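Side-chain contacts in ubiquitin conjugating enzyme (Plasmodium yoelii, PDB 2PWQ), which belongs to the ubiquitin-conjugating (E2) enzyme family and probably carries ubiquitin as a thioester for transfer to target proteins: residues Lys30-Ile35 with Ala45-Ser50; Pro87-Val92 with Arg123-Ser128. One frame throughout, in Å; residues are numbered along the deposited sequence. Where two conformers were deposited one is given.

In the fold
Starting at the N terminus, helix 23-37 is followed by a short turn into edge strand 43-47, and contact 1 closes that loop, with nine residues between its segments. The chain then builds the antiparallel sheet strand by strand to 88-91 at its opposite edge. Contact 2 begins there and closes a longer loop, 30 residues including the predicted active-site cysteine, on helix 122-134. The two loops follow in series, neither nesting nor crossing, but they meet in space: Ile35 CG1 of contact 1 lies 4.0 Å from Arg123 CB of contact 2. Together they tie two helices to the two outermost strands of one ubiquitin-conjugating domain.

Contact 1. Residues Lys30-Ile35 with Ala45-Ser50; sequences KELKDI and AHIKDS
Leu32 and Ile35, one helical turn apart, bring four methyl groups onto Ala45 and its neighbours at the end of the edge strand. The apolar contacts carry the whole interface, which contains no hydrogen bond between the segments. Leu32 divides its two branches: CD2 lies against the strand backbone, 3.6 Å from Ala45 O and close to His46 CA, whereas CD1 meets Ile47 CD1 at 3.8 Å. The Leu32 and Ile47 side chains cross at about a right angle, touching by these terminal methyls. Ile47 makes this contact with chi2 at -106°, well away from a staggered value. Ile35 works from the other end of Ala45. Its CG2, anti to its own backbone N, approaches Ala45 N at 3.7 Å, and its CD1 faces Ala45 CB at 4.2 Å. The small alanine is thus met by leucine at its carbonyl and by isoleucine at its amide and methyl.

No polar bond joins the two segments, but each has its own. His46, whose CB points away from the helix, donates from ND1 to Ile47 O at 2.6 Å; the acceptor lies almost in the imidazole plane, yet the nitrogen sits well above the carbonyl plane. On the helix, Lys30 NZ and Asp34 OD2 form a salt bridge of 3.1 Å, using the syn lone pair of the carboxylate.

The short helix and strand segments are inclined at 137° between their N-to-C directions, with axes 8.6 Å apart. This is the N-terminal helix of the E2 fold resting on the first sheet strand. Trp55 of strand 54-60 touches both Leu32 and Ala45, Phe52 bridges Leu32 and Ile47, and backbone bonds from His46 to Val56 join the edge strand to the next one.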
ATOM      1  N   LYS A  30      -0.913  -2.572 -19.613  1.00 40.81           N
ATOM      2  CA  LYS A  30      -0.441  -1.177 -19.709  1.00 41.01           C
ATOM      3  C   LYS A  30       0.003  -0.654 -18.338  1.00 40.25           C
ATOM      4  O   LYS A  30       1.093  -0.078 -18.225  1.00 40.22           O
ATOM      5  CB  LYS A  30      -1.522  -0.235 -20.308  1.00 41.14           C
ATOM      6  CG  LYS A  30      -1.011   1.194 -20.605  1.00 40.66           C
ATOM      7  CD  LYS A  30      -2.084   2.067 -21.258  1.00 42.34           C
ATOM      8  CE  LYS A  30      -1.877   3.532 -20.895  1.00 42.58           C
ATOM      9  NZ  LYS A  30      -0.478   4.028 -21.131  1.00 44.20           N
ATOM     10  N   GLU A  31      -0.833  -0.860 -17.313  1.00 38.80           N
ATOM     11  CA  GLU A  31      -0.474  -0.420 -15.947  1.00 38.43           C
ATOM     12  C   GLU A  31       0.888  -0.937 -15.538  1.00 38.58           C
ATOM     13  O   GLU A  31       1.745  -0.175 -15.082  1.00 37.22           O
ATOM     14  CB  GLU A  31      -1.549  -0.774 -14.940  1.00 38.17           C
ATOM     15  CG  GLU A  31      -2.771   0.134 -15.126  1.00 37.53           C
ATOM     16  CD  GLU A  31      -3.490   0.521 -13.853  1.00 38.54           C
ATOM     17  OE1 GLU A  31      -2.882   0.541 -12.739  1.00 37.24           O
ATOM     18  OE2 GLU A  31      -4.692   0.800 -13.982  1.00 35.64           O
ATOM     19  N   LEU A  32       1.098  -2.240 -15.761  1.00 38.63           N
ATOM     20  CA  LEU A  32       2.356  -2.889 -15.399  1.00 38.66           C
ATOM     21  C   LEU A  32       3.551  -2.353 -16.156  1.00 39.47           C
ATOM     22  O   LEU A  32       4.602  -2.100 -15.562  1.00 40.04           O
ATOM     23  CB  LEU A  32       2.225  -4.405 -15.537  1.00 38.06           C
ATOM     24  CG  LEU A  32       1.459  -5.069 -14.390  1.00 37.34           C
ATOM     25  CD1 LEU A  32       0.801  -6.357 -14.830  1.00 38.83           C
ATOM     26  CD2 LEU A  32       2.350  -5.313 -13.207  1.00 35.45           C
ATOM     27  N   LYS A  33       3.407  -2.152 -17.468  1.00 41.13           N
ATOM     28  CA  LYS A  33       4.514  -1.588 -18.237  1.00 42.23           C
ATOM     29  C   LYS A  33       4.848  -0.174 -17.762  1.00 43.10           C
ATOM     30  O   LYS A  33       6.014   0.203 -17.726  1.00 44.03           O
ATOM     31  CB  LYS A  33       4.216  -1.601 -19.752  1.00 42.59           C
ATOM     32  CG  LYS A  33       3.981  -2.996 -20.357  0.50 41.95           C
ATOM     33  CD  LYS A  33       5.274  -3.728 -20.634  0.50 41.75           C
ATOM     34  CE  LYS A  33       5.043  -4.913 -21.573  0.60 42.42           C
ATOM     35  NZ  LYS A  33       6.337  -5.401 -22.118  0.30 42.36           N
ATOM     36  N   ASP A  34       3.825   0.610 -17.412  1.00 44.24           N
ATOM     37  CA  ASP A  34       4.021   2.013 -17.001  1.00 45.39           C
ATOM     38  C   ASP A  34       4.716   2.092 -15.640  1.00 45.37           C
ATOM     39  O   ASP A  34       5.635   2.906 -15.441  1.00 44.85           O
ATOM     40  CB  ASP A  34       2.681   2.779 -16.974  1.00 45.55           C
ATOM     41  CG  ASP A  34       2.126   3.063 -18.376  1.00 47.81           C
ATOM     42  OD1 ASP A  34       2.883   2.885 -19.364  1.00 46.48           O
ATOM     43  OD2 ASP A  34       0.933   3.459 -18.483  1.00 49.23           O
ATOM     44  N   ILE A  35       4.281   1.214 -14.728  1.00 46.06           N
ATOM     45  CA  ILE A  35       4.860   1.100 -13.393  1.00 46.45           C
ATOM     46  C   ILE A  35       6.312   0.758 -13.575  1.00 48.06           C
ATOM     47  O   ILE A  35       7.180   1.350 -12.934  1.00 48.41           O
ATOM     48  CB  ILE A  35       4.149   0.007 -12.535  1.00 46.54           C
ATOM     49  CG1 ILE A  35       2.763   0.473 -12.102  1.00 45.51           C
ATOM     50  CG2 ILE A  35       4.940  -0.288 -11.277  1.00 47.57           C
ATOM     51  CD1 ILE A  35       1.875  -0.626 -11.532  1.00 45.05           C
ATOM     52  N   ALA A  45       5.207  -2.892  -8.635  1.00 40.20           N
ATOM     53  CA  ALA A  45       4.235  -3.996  -8.606  1.00 40.99           C
ATOM     54  C   ALA A  45       4.503  -4.956  -9.756  1.00 41.45           C
ATOM     55  O   ALA A  45       4.907  -4.535 -10.856  1.00 42.31           O
ATOM     56  CB  ALA A  45       2.788  -3.504  -8.658  1.00 39.68           C
ATOM     57  N   HIS A  46       4.304  -6.241  -9.505  1.00 41.38           N
ATOM     58  CA  HIS A  46       4.364  -7.256 -10.572  1.00 41.77           C
ATOM     59  C   HIS A  46       3.325  -8.330 -10.243  1.00 40.83           C
ATOM     60  O   HIS A  46       2.756  -8.318  -9.161  1.00 39.92           O
ATOM     61  CB  HIS A  46       5.783  -7.842 -10.727  1.00 42.17           C
ATOM     62  CG  HIS A  46       6.278  -8.541  -9.500  1.00 44.09           C
ATOM     63  ND1 HIS A  46       5.803  -9.773  -9.102  1.00 48.66           N
ATOM     64  CD2 HIS A  46       7.179  -8.169  -8.562  1.00 46.87           C
ATOM     65  CE1 HIS A  46       6.400 -10.137  -7.983  1.00 49.12           C
ATOM     66  NE2 HIS A  46       7.235  -9.176  -7.630  1.00 49.49           N
ATOM     67  N   ILE A  47       3.053  -9.223 -11.189  1.00 40.36           N
ATOM     68  CA  ILE A  47       2.146 -10.348 -10.957  1.00 40.89           C
ATOM     69  C   ILE A  47       2.757 -11.234  -9.897  1.00 40.84           C
ATOM     70  O   ILE A  47       3.961 -11.444  -9.924  1.00 40.45           O
ATOM     71  CB  ILE A  47       1.954 -11.215 -12.211  1.00 40.36           C
ATOM     72  CG1 ILE A  47       1.949 -10.325 -13.471  1.00 42.57           C
ATOM     73  CG2 ILE A  47       0.735 -12.154 -12.026  1.00 39.25           C
ATOM     74  CD1 ILE A  47       0.616 -10.117 -14.122  1.00 41.62           C
ATOM     75  N   LYS A  48       1.930 -11.711  -8.970  1.00 41.12           N
ATOM     76  CA  LYS A  48       2.384 -12.563  -7.892  1.00 42.51           C
ATOM     77  C   LYS A  48       2.885 -13.917  -8.429  1.00 43.48           C
ATOM     78  O   LYS A  48       4.050 -14.285  -8.222  1.00 43.70           O
ATOM     79  CB  LYS A  48       1.262 -12.823  -6.886  1.00 42.07           C
ATOM     80  CG  LYS A  48       1.764 -13.392  -5.586  1.00 41.63           C
ATOM     81  CD  LYS A  48       0.650 -13.940  -4.694  1.00 42.76           C
ATOM     82  CE  LYS A  48       1.280 -14.352  -3.361  1.00 42.15           C
ATOM     83  NZ  LYS A  48       0.272 -14.729  -2.310  1.00 47.04           N
ATOM     84  N   ASP A  49       1.985 -14.624  -9.112  1.00 44.08           N
ATOM     85  CA  ASP A  49       2.244 -15.981  -9.613  0.70 44.86           C
ATOM     86  C   ASP A  49       1.734 -16.091 -11.065  1.00 44.76           C
ATOM     87  O   ASP A  49       2.407 -15.661 -12.019  1.00 43.81           O
ATOM     88  CB  ASP A  49       1.563 -16.993  -8.662  0.70 44.93           C
ATOM     89  CG  ASP A  49       2.052 -18.431  -8.847  0.70 46.08           C
ATOM     90  OD1 ASP A  49       3.266 -18.658  -9.047  0.70 43.69           O
ATOM     91  OD2 ASP A  49       1.206 -19.345  -8.749  0.70 47.39           O
ATOM     92  N   SER A  50       0.520 -16.632 -11.222  1.00 44.94           N
ATOM     93  CA  SER A  50      -0.027 -16.960 -12.534  1.00 46.07           C
ATOM     94  C   SER A  50      -1.364 -16.291 -12.850  1.00 45.53           C
ATOM     95  O   SER A  50      -1.931 -16.518 -13.926  1.00 44.82           O
ATOM     96  CB  SER A  50      -0.162 -18.489 -12.699  1.00 45.58           C
ATOM     97  OG  SER A  50       1.112 -19.127 -12.671  1.00 48.93           O
TER

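Contact 2. Residues Pro87-Val92 with Arg123-Ser128; sequences PKIKFV and RTALLS
Ala125, whose methyl group receives Ile89 from the strand, has its carbonyl oxygen bonded by Ser128 OG at 3.0 Å. The hydroxyl, three residues further on, turns back to it and donates from a position tilted 32° from the carbonyl plane. Routine helical backbone bonds run alongside it, such as Leu127 N to Arg123 O.

Across the interface no polar groups meet. The whole contact converges on one methyl: Ile89 CD1 lies 4.0 Å from Ala125 CB and is equally distant, at 4.0 Å, from Leu126 CD2. It therefore rests between two successive residues of the helix, one offering its only side-chain carbon and the other the tip of a longer branch. In the ubiquitin-conjugating fold the central helix packs on one face of the antiparallel sheet, and here helix 122-134 meets the last strand, 88-91, in the buried centre of the domain. Ile89 sends its CB toward the helix with CG1 beside the backbone N and the chain extended beyond it (chi2 176°), which carries CD1 forward to the helix surface. Leu126 leans in from its flank, its side chain oblique to that of Ile89.

The Ile89 side chain is about 11 Å from that of Cys108, the predicted thioester-forming residue. Leu74 from the adjacent strand 71-77 and Ile129, one helical turn after Ala125, also touch Ile89. Leu126 reaches beyond this contact to Ile43 of strand 43-47, at the other edge of the sheet, while Arg123 NH2 bonds to Asn39 O just beyond the N-terminal helix.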
ATOM      1  N   PRO A  87      -9.141  -1.748  -6.882  1.00 43.91           N
ATOM      2  CA  PRO A  87      -8.440  -2.927  -6.349  1.00 43.19           C
ATOM      3  C   PRO A  87      -8.705  -3.049  -4.848  1.00 42.80           C
ATOM      4  O   PRO A  87      -9.122  -2.061  -4.214  1.00 43.04           O
ATOM      5  CB  PRO A  87      -6.967  -2.600  -6.617  1.00 42.74           C
ATOM      6  CG  PRO A  87      -6.923  -1.084  -6.649  1.00 43.64           C
ATOM      7  CD  PRO A  87      -8.210  -0.678  -7.288  1.00 42.90           C
ATOM      8  N   LYS A  88      -8.525  -4.245  -4.290  1.00 41.99           N
ATOM      9  CA  LYS A  88      -8.422  -4.407  -2.849  1.00 40.84           C
ATOM     10  C   LYS A  88      -6.942  -4.504  -2.538  1.00 40.34           C
ATOM     11  O   LYS A  88      -6.192  -5.175  -3.259  1.00 40.33           O
ATOM     12  CB  LYS A  88      -9.186  -5.635  -2.370  1.00 41.23           C
ATOM     13  CG  LYS A  88     -10.618  -5.667  -2.906  1.00 42.12           C
ATOM     14  CD  LYS A  88     -11.502  -6.696  -2.248  1.00 45.72           C
ATOM     15  CE  LYS A  88     -12.970  -6.493  -2.621  0.50 45.62           C
ATOM     16  NZ  LYS A  88     -13.836  -7.510  -1.952  0.50 46.33           N
ATOM     17  N   ILE A  89      -6.506  -3.787  -1.508  1.00 38.88           N
ATOM     18  CA  ILE A  89      -5.091  -3.740  -1.111  1.00 38.37           C
ATOM     19  C   ILE A  89      -4.971  -3.929   0.404  1.00 38.49           C
ATOM     20  O   ILE A  89      -5.778  -3.381   1.174  1.00 39.61           O
ATOM     21  CB  ILE A  89      -4.404  -2.443  -1.545  1.00 36.50           C
ATOM     22  CG1 ILE A  89      -4.616  -2.205  -3.041  1.00 38.07           C
ATOM     23  CG2 ILE A  89      -2.926  -2.483  -1.260  1.00 37.20           C
ATOM     24  CD1 ILE A  89      -4.042  -0.898  -3.526  1.00 35.73           C
ATOM     25  N   LYS A  90      -3.989  -4.725   0.818  1.00 37.59           N
ATOM     26  CA  LYS A  90      -3.650  -4.898   2.229  1.00 35.96           C
ATOM     27  C   LYS A  90      -2.141  -5.061   2.324  1.00 34.42           C
ATOM     28  O   LYS A  90      -1.494  -5.512   1.377  1.00 34.93           O
ATOM     29  CB  LYS A  90      -4.348  -6.119   2.816  1.00 35.92           C
ATOM     30  CG  LYS A  90      -3.647  -7.443   2.537  1.00 38.87           C
ATOM     31  CD  LYS A  90      -4.062  -8.515   3.581  1.00 40.45           C
ATOM     32  CE  LYS A  90      -3.276  -9.809   3.379  0.10 39.55           C
ATOM     33  NZ  LYS A  90      -3.563 -10.461   2.066  0.10 39.34           N
ATOM     34  N   PHE A  91      -1.557  -4.700   3.447  1.00 31.70           N
ATOM     35  CA  PHE A  91      -0.129  -4.833   3.546  1.00 32.13           C
ATOM     36  C   PHE A  91       0.145  -6.305   3.814  1.00 31.30           C
ATOM     37  O   PHE A  91      -0.711  -6.982   4.358  1.00 31.25           O
ATOM     38  CB  PHE A  91       0.410  -4.015   4.730  1.00 32.03           C
ATOM     39  CG  PHE A  91       0.683  -2.602   4.400  1.00 30.48           C
ATOM     40  CD1 PHE A  91      -0.350  -1.667   4.327  1.00 27.37           C
ATOM     41  CD2 PHE A  91       1.990  -2.189   4.169  1.00 29.27           C
ATOM     42  CE1 PHE A  91      -0.066  -0.350   4.006  1.00 31.35           C
ATOM     43  CE2 PHE A  91       2.290  -0.882   3.858  1.00 30.82           C
ATOM     44  CZ  PHE A  91       1.264   0.056   3.786  1.00 29.73           C
ATOM     45  N   VAL A  92       1.310  -6.789   3.389  1.00 31.29           N
ATOM     46  CA  VAL A  92       1.768  -8.126   3.745  1.00 29.98           C
ATOM     47  C   VAL A  92       2.771  -7.905   4.838  1.00 30.68           C
ATOM     48  O   VAL A  92       2.696  -8.550   5.918  1.00 29.51           O
ATOM     49  CB  VAL A  92       2.406  -8.882   2.533  1.00 29.89           C
ATOM     50  CG1 VAL A  92       3.240 -10.171   2.999  1.00 31.52           C
ATOM     51  CG2 VAL A  92       1.303  -9.282   1.563  1.00 30.37           C
ATOM     52  N   ARG A 123      -0.750   2.215  -9.362  1.00 32.19           N
ATOM     53  CA  ARG A 123       0.369   3.023  -8.863  1.00 32.53           C
ATOM     54  C   ARG A 123      -0.121   4.262  -8.087  1.00 33.94           C
ATOM     55  O   ARG A 123       0.479   4.684  -7.079  1.00 32.19           O
ATOM     56  CB  ARG A 123       1.274   3.489 -10.003  1.00 32.28           C
ATOM     57  CG  ARG A 123       2.648   3.889  -9.500  1.00 30.39           C
ATOM     58  CD  ARG A 123       3.620   4.253 -10.570  1.00 33.83           C
ATOM     59  NE  ARG A 123       4.927   4.523  -9.969  1.00 33.43           N
ATOM     60  CZ  ARG A 123       5.259   5.641  -9.326  1.00 33.81           C
ATOM     61  NH1 ARG A 123       4.414   6.660  -9.214  1.00 41.31           N
ATOM     62  NH2 ARG A 123       6.468   5.767  -8.834  1.00 38.35           N
ATOM     63  N   THR A 124      -1.196   4.876  -8.549  1.00 36.20           N
ATOM     64  CA  THR A 124      -1.639   6.050  -7.802  1.00 36.82           C
ATOM     65  C   THR A 124      -2.305   5.607  -6.456  1.00 36.66           C
ATOM     66  O   THR A 124      -2.135   6.279  -5.433  1.00 36.34           O
ATOM     67  CB  THR A 124      -2.368   7.160  -8.680  1.00 37.89           C
ATOM     68  OG1 THR A 124      -3.602   6.674  -9.210  1.00 40.96           O
ATOM     69  CG2 THR A 124      -1.458   7.607  -9.869  1.00 35.81           C
ATOM     70  N   ALA A 125      -2.999   4.471  -6.443  1.00 36.12           N
ATOM     71  CA  ALA A 125      -3.514   3.902  -5.168  1.00 35.53           C
ATOM     72  C   ALA A 125      -2.373   3.653  -4.195  1.00 34.67           C
ATOM     73  O   ALA A 125      -2.471   3.957  -3.007  1.00 33.83           O
ATOM     74  CB  ALA A 125      -4.318   2.614  -5.395  1.00 35.26           C
ATOM     75  N   LEU A 126      -1.282   3.115  -4.722  1.00 34.37           N
ATOM     76  CA  LEU A 126      -0.105   2.872  -3.928  1.00 34.36           C
ATOM     77  C   LEU A 126       0.631   4.134  -3.485  1.00 34.24           C
ATOM     78  O   LEU A 126       1.137   4.184  -2.361  1.00 32.98           O
ATOM     79  CB  LEU A 126       0.851   1.891  -4.634  1.00 35.54           C
ATOM     80  CG  LEU A 126       0.298   0.491  -4.959  1.00 33.92           C
ATOM     81  CD1 LEU A 126       1.315  -0.272  -5.791  1.00 34.10           C
ATOM     82  CD2 LEU A 126      -0.103  -0.279  -3.697  1.00 30.83           C
ATOM     83  N   LEU A 127       0.738   5.135  -4.369  1.00 33.30           N
ATOM     84  CA  LEU A 127       1.330   6.417  -3.979  1.00 33.00           C
ATOM     85  C   LEU A 127       0.520   7.036  -2.833  1.00 32.27           C
ATOM     86  O   LEU A 127       1.081   7.650  -1.935  1.00 33.33           O
ATOM     87  CB  LEU A 127       1.343   7.418  -5.141  1.00 33.84           C
ATOM     88  CG  LEU A 127       2.488   7.392  -6.164  1.00 36.75           C
ATOM     89  CD1 LEU A 127       2.179   8.421  -7.279  1.00 42.58           C
ATOM     90  CD2 LEU A 127       3.922   7.652  -5.564  1.00 40.32           C
ATOM     91  N   SER A 128      -0.786   6.879  -2.835  1.00 30.79           N
ATOM     92  CA  SER A 128      -1.553   7.527  -1.798  1.00 33.06           C
ATOM     93  C   SER A 128      -1.434   6.750  -0.475  1.00 31.42           C
ATOM     94  O   SER A 128      -1.698   7.285   0.609  1.00 31.60           O
ATOM     95  CB  SER A 128      -3.025   7.651  -2.187  1.00 33.11           C
ATOM     96  OG  SER A 128      -3.659   6.436  -1.825  1.00 40.47           O
TER